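Xylulose kinase (Bifidobacterium adolescentis ATCC 15703, PDB 3I8B) probably phosphorylates D-xylulose to D-xylulose 5-phosphate at the expense of ATP, as a sugar kinase of the FGGY family. Local coordinates at residues Q73-D81 / S141-V150; A191-A199 / P240-V251. All coordinates share one frame; numbering follows the deposited sequence.

Contact 1. Residues Q73-D81 / S141-V150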
loop_
_atom_site.group_PDB
_atom_site.type_symbol
_atom_site.label_atom_id
_atom_site.label_comp_id
_atom_site.label_asym_id
_atom_site.label_seq_id
_atom_site.Cartn_x
_atom_site.Cartn_y
_atom_site.Cartn_z
ATOM N N GLN A 73 4.800 -5.075 -4.033
ATOM C CA GLN A 73 4.027 -3.924 -4.503
ATOM C C GLN A 73 2.563 -4.374 -4.645
ATOM O O GLN A 73 2.298 -5.458 -5.156
ATOM C CB GLN A 73 4.576 -3.405 -5.839
ATOM C CG GLN A 73 4.867 -4.491 -6.869
ATOM C CD GLN A 73 5.245 -3.918 -8.227
ATOM O OE1 GLN A 73 4.652 -2.938 -8.682
ATOM N NE2 GLN A 73 6.236 -4.523 -8.879
ATOM N N GLN A 74 1.621 -3.552 -4.180
ATOM C CA GLN A 74 0.211 -3.944 -4.160
ATOM C C GLN A 74 -0.432 -3.951 -5.548
ATOM O O GLN A 74 0.111 -3.371 -6.486
ATOM C CB GLN A 74 -0.589 -3.053 -3.202
ATOM C CG GLN A 74 -0.126 -3.116 -1.735
ATOM C CD GLN A 74 -1.207 -2.694 -0.739
ATOM O OE1 GLN A 74 -2.329 -3.239 -0.724
ATOM N NE2 GLN A 74 -0.873 -1.734 0.111
ATOM N N HIS A 75 -1.565 -4.651 -5.671
ATOM C CA HIS A 75 -2.507 -4.489 -6.795
ATOM C C HIS A 75 -2.087 -5.107 -8.137
ATOM O O HIS A 75 -2.937 -5.553 -8.905
ATOM C CB HIS A 75 -2.854 -2.995 -6.995
ATOM C CG HIS A 75 -3.184 -2.277 -5.720
ATOM N ND1 HIS A 75 -2.454 -1.204 -5.253
ATOM C CD2 HIS A 75 -4.163 -2.487 -4.807
ATOM C CE1 HIS A 75 -2.975 -0.773 -4.117
ATOM N NE2 HIS A 75 -4.005 -1.544 -3.818
ATOM N N GLY A 76 -0.785 -5.131 -8.421
ATOM C CA GLY A 76 -0.317 -5.586 -9.717
ATOM C C GLY A 76 -1.034 -6.832 -10.211
ATOM O O GLY A 76 -1.052 -7.880 -9.536
HETATM N N MSE A 77 -1.603 -6.744 -11.409
HETATM C CA MSE A 77 -2.362 -7.857 -11.978
HETATM C C MSE A 77 -1.466 -8.844 -12.732
HETATM O O MSE A 77 -0.929 -8.506 -13.789
HETATM C CB MSE A 77 -3.448 -7.339 -12.940
HETATM C CG MSE A 77 -4.198 -8.451 -13.667
HETATM SE SE MSE A 77 -4.952 -7.942 -15.438
HETATM C CE MSE A 77 -3.261 -7.764 -16.453
ATOM N N VAL A 78 -1.326 -10.055 -12.193
ATOM C CA VAL A 78 -0.669 -11.154 -12.902
ATOM C C VAL A 78 -1.707 -12.189 -13.358
ATOM O O VAL A 78 -2.340 -12.871 -12.536
ATOM C CB VAL A 78 0.392 -11.877 -12.032
ATOM C CG1 VAL A 78 1.083 -13.002 -12.829
ATOM C CG2 VAL A 78 1.430 -10.888 -11.501
ATOM N N ILE A 79 -1.879 -12.321 -14.665
ATOM C CA ILE A 79 -2.808 -13.327 -15.166
ATOM C C ILE A 79 -2.100 -14.489 -15.853
ATOM O O ILE A 79 -1.204 -14.295 -16.685
ATOM C CB ILE A 79 -3.935 -12.734 -16.057
ATOM C CG1 ILE A 79 -3.353 -11.826 -17.146
ATOM C CG2 ILE A 79 -4.930 -11.968 -15.210
ATOM C CD1 ILE A 79 -4.418 -11.362 -18.194
ATOM N N LEU A 80 -2.525 -15.701 -15.481
ATOM C CA LEU A 80 -1.926 -16.950 -15.927
ATOM C C LEU A 80 -2.921 -17.764 -16.726
ATOM O O LEU A 80 -4.128 -17.773 -16.409
ATOM C CB LEU A 80 -1.500 -17.781 -14.714
ATOM C CG LEU A 80 -0.608 -17.086 -13.696
ATOM C CD1 LEU A 80 -0.332 -18.008 -12.513
ATOM C CD2 LEU A 80 0.682 -16.674 -14.408
ATOM N N ASP A 81 -2.426 -18.457 -17.751
ATOM C CA ASP A 81 -3.269 -19.362 -18.524
ATOM C C ASP A 81 -3.318 -20.769 -17.903
ATOM O O ASP A 81 -2.755 -20.995 -16.832
ATOM C CB ASP A 81 -2.854 -19.379 -20.010
ATOM C CG ASP A 81 -1.473 -19.999 -20.256
ATOM O OD1 ASP A 81 -0.898 -20.660 -19.361
ATOM O OD2 ASP A 81 -0.960 -19.832 -21.384
ATOM N N SER A 141 -5.442 2.040 -9.680
ATOM C CA SER A 141 -4.463 1.150 -9.052
ATOM C C SER A 141 -4.957 -0.278 -8.941
ATOM O O SER A 141 -4.190 -1.224 -9.128
ATOM C CB SER A 141 -4.091 1.638 -7.647
ATOM O OG SER A 141 -3.270 2.785 -7.715
ATOM N N TYR A 142 -6.239 -0.425 -8.615
ATOM C CA TYR A 142 -6.775 -1.697 -8.158
ATOM C C TYR A 142 -6.891 -2.801 -9.206
ATOM O O TYR A 142 -7.183 -2.552 -10.377
ATOM C CB TYR A 142 -8.102 -1.489 -7.431
ATOM C CG TYR A 142 -8.007 -0.515 -6.283
ATOM C CD1 TYR A 142 -6.777 -0.222 -5.691
ATOM C CD2 TYR A 142 -9.143 0.106 -5.777
ATOM C CE1 TYR A 142 -6.686 0.674 -4.635
ATOM C CE2 TYR A 142 -9.065 0.988 -4.726
ATOM C CZ TYR A 142 -7.837 1.268 -4.154
ATOM O OH TYR A 142 -7.774 2.154 -3.099
ATOM N N THR A 143 -6.639 -4.032 -8.752
ATOM C CA THR A 143 -6.504 -5.184 -9.623
ATOM C C THR A 143 -7.724 -5.384 -10.527
ATOM O O THR A 143 -7.579 -5.635 -11.719
ATOM C CB THR A 143 -6.271 -6.487 -8.802
ATOM O OG1 THR A 143 -5.361 -6.221 -7.721
ATOM C CG2 THR A 143 -5.709 -7.592 -9.699
ATOM N N LEU A 144 -8.917 -5.316 -9.948
ATOM C CA LEU A 144 -10.137 -5.510 -10.731
ATOM C C LEU A 144 -10.177 -4.571 -11.939
ATOM O O LEU A 144 -10.651 -4.951 -13.006
ATOM C CB LEU A 144 -11.388 -5.300 -9.876
ATOM C CG LEU A 144 -12.721 -5.617 -10.571
ATOM C CD1 LEU A 144 -12.773 -7.089 -11.016
ATOM C CD2 LEU A 144 -13.893 -5.302 -9.646
ATOM N N THR A 145 -9.677 -3.349 -11.777
ATOM C CA THR A 145 -9.735 -2.380 -12.879
ATOM C C THR A 145 -8.835 -2.817 -14.029
ATOM O O THR A 145 -9.164 -2.590 -15.193
ATOM C CB THR A 145 -9.400 -0.941 -12.442
ATOM O OG1 THR A 145 -7.980 -0.785 -12.321
ATOM C CG2 THR A 145 -10.076 -0.623 -11.108
ATOM N N LYS A 146 -7.726 -3.479 -13.693
ATOM C CA LYS A 146 -6.797 -3.996 -14.699
ATOM C C LYS A 146 -7.447 -5.124 -15.496
ATOM O O LYS A 146 -7.344 -5.178 -16.730
ATOM C CB LYS A 146 -5.512 -4.524 -14.048
ATOM C CG LYS A 146 -4.812 -3.561 -13.104
ATOM C CD LYS A 146 -4.585 -2.177 -13.744
ATOM C CE LYS A 146 -3.586 -1.379 -12.908
ATOM N NZ LYS A 146 -3.474 0.029 -13.379
ATOM N N VAL A 147 -8.118 -6.019 -14.781
ATOM C CA VAL A 147 -8.805 -7.133 -15.418
ATOM C C VAL A 147 -9.894 -6.598 -16.335
ATOM O O VAL A 147 -10.031 -7.051 -17.460
ATOM C CB VAL A 147 -9.413 -8.101 -14.393
ATOM C CG1 VAL A 147 -10.172 -9.235 -15.112
ATOM C CG2 VAL A 147 -8.313 -8.659 -13.475
ATOM N N ALA A 148 -10.649 -5.622 -15.840
ATOM C CA ALA A 148 -11.619 -4.887 -16.655
ATOM C C ALA A 148 -11.012 -4.332 -17.942
ATOM O O ALA A 148 -11.589 -4.460 -19.021
ATOM C CB ALA A 148 -12.225 -3.759 -15.850
ATOM N N TRP A 149 -9.849 -3.708 -17.821
ATOM C CA TRP A 149 -9.195 -3.091 -18.956
ATOM C C TRP A 149 -8.829 -4.152 -19.990
ATOM O O TRP A 149 -8.975 -3.945 -21.202
ATOM C CB TRP A 149 -7.945 -2.323 -18.507
ATOM C CG TRP A 149 -7.217 -1.698 -19.661
ATOM C CD1 TRP A 149 -7.322 -0.407 -20.094
ATOM C CD2 TRP A 149 -6.298 -2.348 -20.549
ATOM N NE1 TRP A 149 -6.518 -0.209 -21.189
ATOM C CE2 TRP A 149 -5.873 -1.383 -21.485
ATOM C CE3 TRP A 149 -5.772 -3.648 -20.626
ATOM C CZ2 TRP A 149 -4.959 -1.680 -22.498
ATOM C CZ3 TRP A 149 -4.874 -3.945 -21.631
ATOM C CH2 TRP A 149 -4.474 -2.962 -22.555
ATOM N N VAL A 150 -8.348 -5.292 -19.504
ATOM C CA VAL A 150 -7.963 -6.384 -20.384
ATOM C C VAL A 150 -9.188 -6.948 -21.101
ATOM O O VAL A 150 -9.115 -7.309 -22.279
ATOM C CB VAL A 150 -7.235 -7.517 -19.618
ATOM C CG1 VAL A 150 -6.958 -8.685 -20.555
ATOM C CG2 VAL A 150 -5.934 -6.996 -19.009
#
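Met-77, a selenomethionine, is a bump of 73-81 that fills a hollow formed by Lys-146, Val-147 and Val-150 on one side of helix 143-153. Its CG stands anti to the backbone N (chi1 175°), which carries the chain to the helix; the bend at chi3 then turns CE outward from the helix, still within reach of Val-150. Three levels of fit follow. CB meets Lys-146 CB at 3.7 Å, SE lies 4.0 Å from Val-147 CG2 with the two side chains crossing at about a right angle, and CE ends 3.8 Å from Val-150 CG2. Ile-79 CD1 approaches the other branch of Val-150, CG1, more loosely at 4.4 Å.

At the start of the helix the fit is partly polar. Thr-143 OG1 donates to His-75 O at 2.8 Å, tilted 20° from the carbonyl plane, while its methyl CG2 faces Met-77 CB. His-75 drops beside Tyr-142, the N-cap residue: Tyr-142 CD1 lies over one face of the imidazole, offset toward its rim, and Gln-74 CB occupies the opposite face. With planes 44° apart and centroids separated by 5.0 Å, the rings meet obliquely. Gln-74 and His-75 are predicted to bind substrate, so this end of the contact probably helps shape the sugar site.

The polar end of Lys-146 leads away from Met-77 to a salt bridge with Asp-95, and Tyr-142 OH bonds to Ser-315. Strand 78-80 pairs antiparallel with strand 163-165, Met-91 of strand 90-91 packs on Met-77 and Val-150, and helices 99-110 and 214-225 also pack on helix 143-153, the latter through Val-220 on Leu-144, Val-147 and Ala-148.

Contact 2. Residues A191-A199 / P240-V251; sequences ALFTDRSDA and PTVLGPRDAAPV. With MG (magnesium ion), chain B.
Phe-193 and Thr-194 pair with Thr-241 and Val-242 as a two-stranded parallel sheet, twisted by 43° between strand directions, with a magnesium ion at its opening end. Pro-240 comes first, its CB 3.8 Å from Thr-194 CB. Thr-241 then works through three groups: its N donates to Leu-192 O, its O accepts from Thr-194 N at 2.8 Å and 167°, and its OG1 binds magnesium at 2.5 Å. Leu-192 O is a second ligand, so one carbonyl serves both sheet and metal; Glu-190 O and a water also coordinate the ion.

Val-242 points to the face carrying Thr-194, where its CG2 meets Thr-194 CG2 and Ala-199 CB, while CG1 lies against Arg-196. Leu-243 closes the pairing, N to Thr-194 O at 170°, and lays CD1 3.7 Å from Phe-193 CD1. Asp-195 caps helix 196-199, accepting from Ser-197 N and Asp-198 N; water links Leu-243 O to Arg-196 N. A type I turn from Gly-244 to Asp-247 returns the chain toward Phe-193, which shares the face of Leu-243. Over one face of the Phe-193 ring sits Ala-249 in a CH-pi contact, its CB 3.6 Å from the ring centroid. Val-251 CG2 reaches the edge of that ring, near its plane and 4.1 Å from Phe-193 CE2.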
loop_
_atom_site.group_PDB
_atom_site.type_symbol
_atom_site.label_atom_id
_atom_site.label_comp_id
_atom_site.label_asym_id
_atom_site.label_seq_id
_atom_site.Cartn_x
_atom_site.Cartn_y
_atom_site.Cartn_z
ATOM N N ALA A 191 -1.966 -24.213 -6.117
ATOM C CA ALA A 191 -0.949 -24.020 -5.085
ATOM C C ALA A 191 -0.792 -22.537 -4.734
ATOM O O ALA A 191 -0.137 -22.201 -3.750
ATOM C CB ALA A 191 0.404 -24.609 -5.524
ATOM N N LEU A 192 -1.376 -21.648 -5.545
ATOM C CA LEU A 192 -1.312 -20.214 -5.259
ATOM C C LEU A 192 -1.898 -19.851 -3.884
ATOM O O LEU A 192 -2.958 -20.321 -3.506
ATOM C CB LEU A 192 -2.027 -19.409 -6.354
ATOM C CG LEU A 192 -1.300 -19.226 -7.687
ATOM C CD1 LEU A 192 -2.250 -18.829 -8.826
ATOM C CD2 LEU A 192 -0.191 -18.188 -7.534
ATOM N N PHE A 193 -1.205 -19.002 -3.139
ATOM C CA PHE A 193 -1.713 -18.515 -1.871
ATOM C C PHE A 193 -1.422 -17.022 -1.731
ATOM O O PHE A 193 -0.559 -16.452 -2.436
ATOM C CB PHE A 193 -1.109 -19.314 -0.700
ATOM C CG PHE A 193 0.370 -19.124 -0.551
ATOM C CD1 PHE A 193 0.874 -18.005 0.090
ATOM C CD2 PHE A 193 1.259 -20.057 -1.067
ATOM C CE1 PHE A 193 2.245 -17.825 0.232
ATOM C CE2 PHE A 193 2.619 -19.882 -0.945
ATOM C CZ PHE A 193 3.122 -18.769 -0.292
ATOM N N THR A 194 -2.168 -16.368 -0.853
ATOM C CA THR A 194 -1.921 -14.963 -0.574
ATOM C C THR A 194 -2.220 -14.666 0.903
ATOM O O THR A 194 -2.430 -15.591 1.680
ATOM C CB THR A 194 -2.741 -14.077 -1.511
ATOM O OG1 THR A 194 -2.281 -12.728 -1.424
ATOM C CG2 THR A 194 -4.229 -14.132 -1.159
ATOM N N ASP A 195 -2.196 -13.395 1.303
ATOM C CA ASP A 195 -2.632 -13.032 2.650
ATOM C C ASP A 195 -3.775 -12.007 2.597
ATOM O O ASP A 195 -4.155 -11.551 1.520
ATOM C CB ASP A 195 -1.470 -12.474 3.481
ATOM C CG ASP A 195 -1.278 -10.971 3.296
ATOM O OD1 ASP A 195 -1.130 -10.264 4.323
ATOM O OD2 ASP A 195 -1.257 -10.503 2.132
ATOM N N ARG A 196 -4.299 -11.640 3.763
ATOM C CA ARG A 196 -5.376 -10.658 3.836
ATOM C C ARG A 196 -4.977 -9.275 3.327
ATOM O O ARG A 196 -5.800 -8.570 2.746
ATOM C CB ARG A 196 -5.906 -10.538 5.267
ATOM C CG ARG A 196 -6.662 -11.760 5.772
ATOM C CD ARG A 196 -6.899 -11.644 7.272
ATOM N NE ARG A 196 -7.905 -10.636 7.624
ATOM C CZ ARG A 196 -7.631 -9.417 8.083
ATOM N NH1 ARG A 196 -6.377 -9.020 8.251
ATOM N NH2 ARG A 196 -8.621 -8.584 8.377
ATOM N N SER A 197 -3.724 -8.871 3.535
ATOM C CA SER A 197 -3.375 -7.492 3.194
ATOM C C SER A 197 -3.329 -7.262 1.672
ATOM O O SER A 197 -3.894 -6.283 1.165
ATOM C CB SER A 197 -2.080 -7.054 3.885
ATOM O OG SER A 197 -0.967 -7.801 3.430
ATOM N N ASP A 198 -2.701 -8.173 0.936
ATOM C CA ASP A 198 -2.660 -8.025 -0.520
ATOM C C ASP A 198 -4.008 -8.284 -1.186
ATOM O O ASP A 198 -4.396 -7.567 -2.103
ATOM C CB ASP A 198 -1.572 -8.895 -1.158
ATOM C CG ASP A 198 -0.496 -8.072 -1.856
ATOM O OD1 ASP A 198 -0.734 -6.875 -2.170
ATOM O OD2 ASP A 198 0.596 -8.627 -2.106
ATOM N N ALA A 199 -4.722 -9.302 -0.729
ATOM C CA ALA A 199 -6.044 -9.587 -1.283
ATOM C C ALA A 199 -7.007 -8.398 -1.119
ATOM O O ALA A 199 -7.832 -8.129 -1.989
ATOM C CB ALA A 199 -6.623 -10.837 -0.649
ATOM N N PRO A 240 -5.907 -16.932 -5.382
ATOM C CA PRO A 240 -5.084 -17.499 -4.299
ATOM C C PRO A 240 -5.838 -17.693 -2.975
ATOM O O PRO A 240 -6.633 -16.838 -2.578
ATOM C CB PRO A 240 -3.940 -16.481 -4.141
ATOM C CG PRO A 240 -3.911 -15.732 -5.470
ATOM C CD PRO A 240 -5.339 -15.691 -5.939
ATOM N N THR A 241 -5.576 -18.823 -2.317
ATOM C CA THR A 241 -6.091 -19.101 -0.984
ATOM C C THR A 241 -5.575 -18.056 -0.031
ATOM O O THR A 241 -4.363 -17.871 0.102
ATOM C CB THR A 241 -5.583 -20.457 -0.454
ATOM O OG1 THR A 241 -5.894 -21.473 -1.401
ATOM C CG2 THR A 241 -6.254 -20.796 0.862
ATOM N N VAL A 242 -6.495 -17.402 0.656
ATOM C CA VAL A 242 -6.139 -16.334 1.568
ATOM C C VAL A 242 -5.743 -16.929 2.923
ATOM O O VAL A 242 -6.567 -17.510 3.630
ATOM C CB VAL A 242 -7.286 -15.319 1.703
ATOM C CG1 VAL A 242 -6.892 -14.195 2.680
ATOM C CG2 VAL A 242 -7.624 -14.743 0.330
ATOM N N LEU A 243 -4.468 -16.808 3.269
ATOM C CA LEU A 243 -3.990 -17.413 4.515
ATOM C C LEU A 243 -4.158 -16.458 5.680
ATOM O O LEU A 243 -4.152 -15.242 5.503
ATOM C CB LEU A 243 -2.516 -17.823 4.398
ATOM C CG LEU A 243 -2.174 -18.827 3.305
ATOM C CD1 LEU A 243 -0.667 -19.090 3.305
ATOM C CD2 LEU A 243 -2.958 -20.120 3.495
ATOM N N GLY A 244 -4.299 -17.013 6.879
ATOM C CA GLY A 244 -4.251 -16.203 8.082
ATOM C C GLY A 244 -2.856 -15.633 8.271
ATOM O O GLY A 244 -1.880 -16.153 7.718
ATOM N N PRO A 245 -2.756 -14.574 9.086
ATOM C CA PRO A 245 -1.536 -13.808 9.360
ATOM C C PRO A 245 -0.343 -14.664 9.829
ATOM O O PRO A 245 0.809 -14.319 9.537
ATOM C CB PRO A 245 -1.980 -12.848 10.471
ATOM C CG PRO A 245 -3.162 -13.546 11.119
ATOM C CD PRO A 245 -3.878 -14.116 9.925
ATOM N N ARG A 246 -0.599 -15.765 10.524
ATOM C CA ARG A 246 0.509 -16.585 10.995
ATOM C C ARG A 246 0.407 -18.050 10.601
ATOM O O ARG A 246 0.960 -18.915 11.272
ATOM C CB ARG A 246 0.695 -16.437 12.509
ATOM C CG ARG A 246 -0.493 -16.865 13.330
ATOM C CD ARG A 246 -0.249 -16.533 14.791
ATOM N NE ARG A 246 -0.546 -17.683 15.636
ATOM C CZ ARG A 246 -1.686 -17.842 16.299
ATOM N NH1 ARG A 246 -2.628 -16.909 16.225
ATOM N NH2 ARG A 246 -1.877 -18.926 17.040
ATOM N N ASP A 247 -0.274 -18.316 9.491
ATOM C CA ASP A 247 -0.376 -19.666 8.936
ATOM C C ASP A 247 0.776 -19.927 7.990
ATOM O O ASP A 247 1.088 -19.083 7.170
ATOM C CB ASP A 247 -1.667 -19.793 8.114
ATOM C CG ASP A 247 -2.920 -19.752 8.974
ATOM O OD1 ASP A 247 -2.834 -20.070 10.181
ATOM O OD2 ASP A 247 -3.995 -19.413 8.435
ATOM N N ALA A 248 1.395 -21.097 8.068
ATOM C CA ALA A 248 2.343 -21.485 7.027
ATOM C C ALA A 248 1.576 -21.867 5.757
ATOM O O ALA A 248 0.500 -22.454 5.842
ATOM C CB ALA A 248 3.177 -22.652 7.487
ATOM N N ALA A 249 2.131 -21.576 4.582
ATOM C CA ALA A 249 1.493 -22.054 3.359
ATOM C C ALA A 249 1.534 -23.580 3.286
ATOM O O ALA A 249 2.385 -24.218 3.900
ATOM C CB ALA A 249 2.145 -21.448 2.116
ATOM N N PRO A 250 0.623 -24.169 2.505
ATOM C CA PRO A 250 0.623 -25.623 2.320
ATOM C C PRO A 250 1.859 -26.131 1.576
ATOM O O PRO A 250 2.155 -27.323 1.621
ATOM C CB PRO A 250 -0.632 -25.873 1.470
ATOM C CG PRO A 250 -1.493 -24.684 1.683
ATOM C CD PRO A 250 -0.533 -23.528 1.861
ATOM N N VAL A 251 2.560 -25.254 0.875
ATOM C CA VAL A 251 3.759 -25.675 0.162
ATOM C C VAL A 251 4.974 -24.934 0.728
ATOM O O VAL A 251 4.855 -23.797 1.178
ATOM C CB VAL A 251 3.653 -25.389 -1.370
ATOM C CG1 VAL A 251 2.580 -26.264 -2.017
ATOM C CG2 VAL A 251 3.375 -23.897 -1.623
HETATM MG MG MG B . -4.547 -22.313 -3.325
HETATM O O HOH W 1 -3.557 -12.783 6.360
HETATM O O HOH W 2 -5.653 -21.183 -5.017
#

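How the contacts relate
The two contacts follow in series along the chain, 73-81/141-150 closing before 191-199/240-251 opens, and both belong to the N-terminal FGGY domain. Their centres are 18 Å apart, yet they touch at two places: Gln-74 CA lies 3.7 Å from Asp-198 OD1, and Leu-80 CD1 lies 4.2 Å from Leu-192 CD1. Both meet the domain's five-stranded sheet: strand 65-72 leads into 73-81, and strand 267-273 touches Phe-193 and Leu-243. Contact 1 carries the predicted substrate residues, with the His-75 side chain about 7 Å from that of Asp-274, the predicted proton acceptor; contact 2 holds magnesium at the end of its sheet away from Gln-74.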